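Local coordinates for MsStt7d protein (Micromonas, PDB 4IX3) that belongs to the state transition kinase homologues and, through its catalytic domain, binds ADP and magnesium and probably phosphorylates proteins, at residues G95-Y99 / N100-T104; R326-C329 / E330-L333. All blocks are in the same frame, centred on the assembly; numbering follows the deposited sequence.

In the fold
The two lobes of the canonical protein kinase fold each fix a local change of chain course by short-range hydrogen bonds: a turn in contact 1, a capped helix start in contact 2. Contact 1 lies between strands 84-90 and 106-112 of the small lobe; contact 2 starts helix 329-332 of the large lobe. Their centres are about 45 Å apart, on opposite sides of the chain's centre, and their nearest atoms about 33 Å. Contact 1 lies closer to the nucleotide pocket: the side chain of L103 is about 9 Å from that of the ADP-binding K50. The T104 side chain is about 8 Å from a bound magnesium ion. Contact 2 lies far from the nucleotide and metal sites.

Contact 1 (G95-Y99 / N100-T104); sequences GGEIY and NGTLT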
loop_
_atom_site.group_PDB
_atom_site.type_symbol
_atom_site.label_atom_id
_atom_site.label_comp_id
_atom_site.label_asym_id
_atom_site.label_seq_id
_atom_site.Cartn_x
_atom_site.Cartn_y
_atom_site.Cartn_z
ATOM N N GLY B 95 22.018 -11.569 -0.263
ATOM C CA GLY B 95 21.081 -10.614 0.331
ATOM C C GLY B 95 21.350 -10.398 1.800
ATOM O O GLY B 95 21.792 -11.296 2.543
ATOM N N GLY B 96 21.137 -9.174 2.235
ATOM C CA GLY B 96 21.499 -8.723 3.556
ATOM C C GLY B 96 20.283 -8.443 4.405
ATOM O O GLY B 96 19.264 -9.161 4.299
ATOM N N GLU B 97 20.420 -7.457 5.297
ATOM C CA GLU B 97 19.380 -7.144 6.266
ATOM C C GLU B 97 19.340 -5.635 6.378
ATOM O O GLU B 97 20.386 -5.011 6.553
ATOM C CB GLU B 97 19.741 -7.745 7.633
ATOM C CG GLU B 97 19.945 -9.243 7.603
ATOM C CD GLU B 97 21.316 -9.662 7.074
ATOM O OE1 GLU B 97 22.318 -8.931 7.292
ATOM O OE2 GLU B 97 21.406 -10.754 6.459
ATOM N N ILE B 98 18.145 -5.051 6.331
ATOM C CA ILE B 98 18.044 -3.584 6.411
ATOM C C ILE B 98 18.698 -3.097 7.703
ATOM O O ILE B 98 19.378 -2.064 7.709
ATOM C CB ILE B 98 16.580 -3.083 6.315
ATOM C CG1 ILE B 98 15.931 -3.637 5.043
ATOM C CG2 ILE B 98 16.494 -1.556 6.350
ATOM C CD1 ILE B 98 16.543 -3.159 3.746
ATOM N N TYR B 99 18.490 -3.813 8.807
ATOM C CA TYR B 99 19.046 -3.344 10.077
ATOM C C TYR B 99 20.584 -3.369 10.105
ATOM O O TYR B 99 21.211 -2.637 10.878
ATOM C CB TYR B 99 18.438 -4.109 11.249
ATOM C CG TYR B 99 18.633 -5.609 11.200
ATOM C CD1 TYR B 99 19.819 -6.194 11.655
ATOM C CD2 TYR B 99 17.604 -6.452 10.768
ATOM C CE1 TYR B 99 19.987 -7.571 11.649
ATOM C CE2 TYR B 99 17.758 -7.831 10.770
ATOM C CZ TYR B 99 18.955 -8.377 11.199
ATOM O OH TYR B 99 19.115 -9.740 11.200
ATOM N N ASN B 100 21.186 -4.177 9.229
ATOM C CA ASN B 100 22.639 -4.198 9.058
ATOM C C ASN B 100 23.101 -3.171 8.015
ATOM O O ASN B 100 24.285 -3.079 7.696
ATOM C CB ASN B 100 23.099 -5.612 8.682
ATOM C CG ASN B 100 23.157 -6.520 9.899
ATOM O OD1 ASN B 100 23.067 -7.745 9.782
ATOM N ND2 ASN B 100 23.273 -5.916 11.075
ATOM N N GLY B 101 22.160 -2.421 7.446
ATOM C CA GLY B 101 22.480 -1.473 6.384
ATOM C C GLY B 101 22.786 -2.037 5.009
ATOM O O GLY B 101 23.319 -1.342 4.152
ATOM N N THR B 102 22.387 -3.285 4.774
ATOM C CA THR B 102 22.680 -3.930 3.514
ATOM C C THR B 102 21.399 -4.260 2.777
ATOM O O THR B 102 20.356 -4.597 3.381
ATOM C CB THR B 102 23.514 -5.204 3.707
ATOM O OG1 THR B 102 22.888 -6.000 4.714
ATOM C CG2 THR B 102 24.928 -4.852 4.099
ATOM N N LEU B 103 21.472 -4.212 1.456
ATOM C CA LEU B 103 20.291 -4.496 0.630
ATOM C C LEU B 103 19.815 -5.937 0.757
ATOM O O LEU B 103 20.622 -6.878 0.662
ATOM C CB LEU B 103 20.572 -4.193 -0.851
ATOM C CG LEU B 103 20.878 -2.728 -1.135
ATOM C CD1 LEU B 103 21.336 -2.650 -2.583
ATOM C CD2 LEU B 103 19.688 -1.813 -0.849
ATOM N N THR B 104 18.504 -6.135 0.890
ATOM C CA THR B 104 17.928 -7.481 1.040
ATOM C C THR B 104 17.682 -8.158 -0.314
ATOM O O THR B 104 17.630 -7.502 -1.391
ATOM C CB THR B 104 16.609 -7.386 1.817
ATOM O OG1 THR B 104 15.799 -6.403 1.176
ATOM C CG2 THR B 104 16.849 -6.951 3.258
HETATM O O HOH W 1 24.438 -8.146 5.865
#
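The carbonyl oxygen E97 O is gripped from opposite faces of its plane by two backbone amides, N100 N and T102 N. This pair of hydrogen bonds closes a compact turn with 3-10 geometry in the connection between strands 84-90 and 106-112, two antiparallel neighbours in the small lobe of the kinase fold. Both donors stand out of the carbonyl plane: N100 N comes to 2.9 Å from E97 O in a bent hydrogen bond, whereas the longer bond from T102 N to E97 O is straighter (164°). One residue on, G101 N donates to I98 O at 2.8 Å. G101 takes a positive phi of 74°, which glycine adopts readily and which carries the chain out of the turn.

The threonine hydroxyl then ties the returning limb to the outgoing one. T102 OG1 sits between its own backbone N and carbonyl carbon (chi1 50°), and there it receives the amide E97 N at 2.9 Å in a nearly straight bond. A water joins the same hydroxyl to the carboxylate, donating to E97 OE1 at 2.7 Å, so that hydroxyl, water and glutamate form a small polar chain. Further along, G96 N donates to L103 O.

Apolar groups complete the turn. The CB of E97 lies 3.6 Å above the plane of the Y99 ring, displaced toward its rim. I98 and L103 both pack on W108 and also reach strand 21-23, which fastens the turn to strands 106-112 and 21-23 of the sheet; G101 adds backbone bonding to V23. Where the two limbs draw together, the methyl T104 CG2 reaches I98 CD1 at 3.8 Å and touches the carbonyl oxygen G96 O at 3.4 Å.

Contact 2 (R326-C329 / E330-L333); sequences RASC and EAAL
S328 caps the first turn of helix 329-332 through its hydroxyl: S328 OG accepts from A331 N at 2.9 Å in a nearly straight bond (160°). This is the classical serine N-cap, here placed in the large lobe of the kinase domain at the end of the loop that leads from helix 302-318. With chi1 at 67°, OG is tucked between the residue's own N and carbonyl carbon and turned over the helix start; the methyl A331 CB lies against the same oxygen, 3.2 Å from S328 OG. The backbone of the cap is used as well, since S328 O receives A332 N at 3.0 Å.

C329, the first residue of the helix, carries the turn onward by accepting L333 N on its carbonyl oxygen. Its side chain points away from E330-L333 into the protein, meeting L153, L156 and H160 of helix 141-161 and S250 of helix 246-261. E330 does the opposite. Of its side chain, CB stays near the cap, 4.0 Å from S328 OG, while the remaining chain, CG opposite the backbone N (chi1 -177°), runs extended away from it. On the buried flank, the methyl groups A327 CB and A332 CB meet at 4.4 Å.

Just upstream, R326 forms a salt bridge with E220, consistent with the ion pair, familiar in protein kinases, between the glutamate of the APE motif (ADE here) and an arginine near the end of the domain. At the helix start itself the chemistry is milder: a neutral hydroxyl satisfies an N-H of the first turn, and the carboxylate of E330 may add a favourable charge at this electropositive end without bonding to it.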
loop_
_atom_site.group_PDB
_atom_site.type_symbol
_atom_site.label_atom_id
_atom_site.label_comp_id
_atom_site.label_asym_id
_atom_site.label_seq_id
_atom_site.Cartn_x
_atom_site.Cartn_y
_atom_site.Cartn_z
ATOM N N ARG B 326 -10.701 20.345 -20.986
ATOM C CA ARG B 326 -9.649 20.623 -20.010
ATOM C C ARG B 326 -8.311 20.859 -20.722
ATOM O O ARG B 326 -7.954 20.096 -21.640
ATOM C CB ARG B 326 -9.534 19.412 -19.067
ATOM C CG ARG B 326 -8.691 19.670 -17.823
ATOM C CD ARG B 326 -8.631 18.429 -16.926
ATOM N NE ARG B 326 -9.976 17.956 -16.558
ATOM C CZ ARG B 326 -10.293 16.703 -16.244
ATOM N NH1 ARG B 326 -9.331 15.809 -16.137
ATOM N NH2 ARG B 326 -11.546 16.361 -15.989
ATOM N N ALA B 327 -7.555 21.852 -20.261
ATOM C CA ALA B 327 -6.274 22.191 -20.936
ATOM C C ALA B 327 -5.271 21.052 -20.846
ATOM O O ALA B 327 -5.181 20.390 -19.804
ATOM C CB ALA B 327 -5.630 23.393 -20.274
ATOM N N SER B 328 -4.462 20.867 -21.900
ATOM C CA SER B 328 -3.236 20.087 -21.773
ATOM C C SER B 328 -2.253 20.863 -20.935
ATOM O O SER B 328 -2.349 22.099 -20.805
ATOM C CB SER B 328 -2.644 19.829 -23.163
ATOM O OG SER B 328 -2.191 21.062 -23.735
ATOM N N CYS B 329 -1.274 20.196 -20.346
ATOM C CA CYS B 329 -0.261 20.889 -19.558
ATOM C C CYS B 329 0.594 21.782 -20.479
ATOM O O CYS B 329 0.921 22.906 -20.085
ATOM C CB CYS B 329 0.612 19.876 -18.801
ATOM S SG CYS B 329 -0.327 19.078 -17.446
ATOM N N GLU B 330 0.833 21.397 -21.736
ATOM C CA GLU B 330 1.551 22.260 -22.695
ATOM C C GLU B 330 0.764 23.547 -22.947
ATOM O O GLU B 330 1.350 24.638 -22.877
ATOM C CB GLU B 330 1.806 21.552 -24.027
ATOM C CG GLU B 330 2.610 22.443 -24.967
ATOM C CD GLU B 330 2.616 21.963 -26.413
ATOM O OE1 GLU B 330 1.782 21.104 -26.799
ATOM O OE2 GLU B 330 3.465 22.449 -27.191
ATOM N N ALA B 331 -0.547 23.434 -23.207
ATOM C CA ALA B 331 -1.372 24.625 -23.467
ATOM C C ALA B 331 -1.392 25.578 -22.262
ATOM O O ALA B 331 -1.214 26.805 -22.422
ATOM C CB ALA B 331 -2.772 24.217 -23.892
ATOM N N ALA B 332 -1.510 24.995 -21.071
ATOM C CA ALA B 332 -1.585 25.731 -19.832
ATOM C C ALA B 332 -0.304 26.583 -19.639
ATOM O O ALA B 332 -0.390 27.662 -19.038
ATOM C CB ALA B 332 -1.808 24.751 -18.670
ATOM N N LEU B 333 0.843 26.151 -20.151
ATOM C CA LEU B 333 2.056 26.946 -19.998
ATOM C C LEU B 333 2.006 28.336 -20.622
ATOM O O LEU B 333 2.758 29.219 -20.195
ATOM C CB LEU B 333 3.218 26.247 -20.685
ATOM C CG LEU B 333 4.092 25.378 -19.821
ATOM C CD1 LEU B 333 5.223 24.931 -20.716
ATOM C CD2 LEU B 333 4.632 26.081 -18.589
#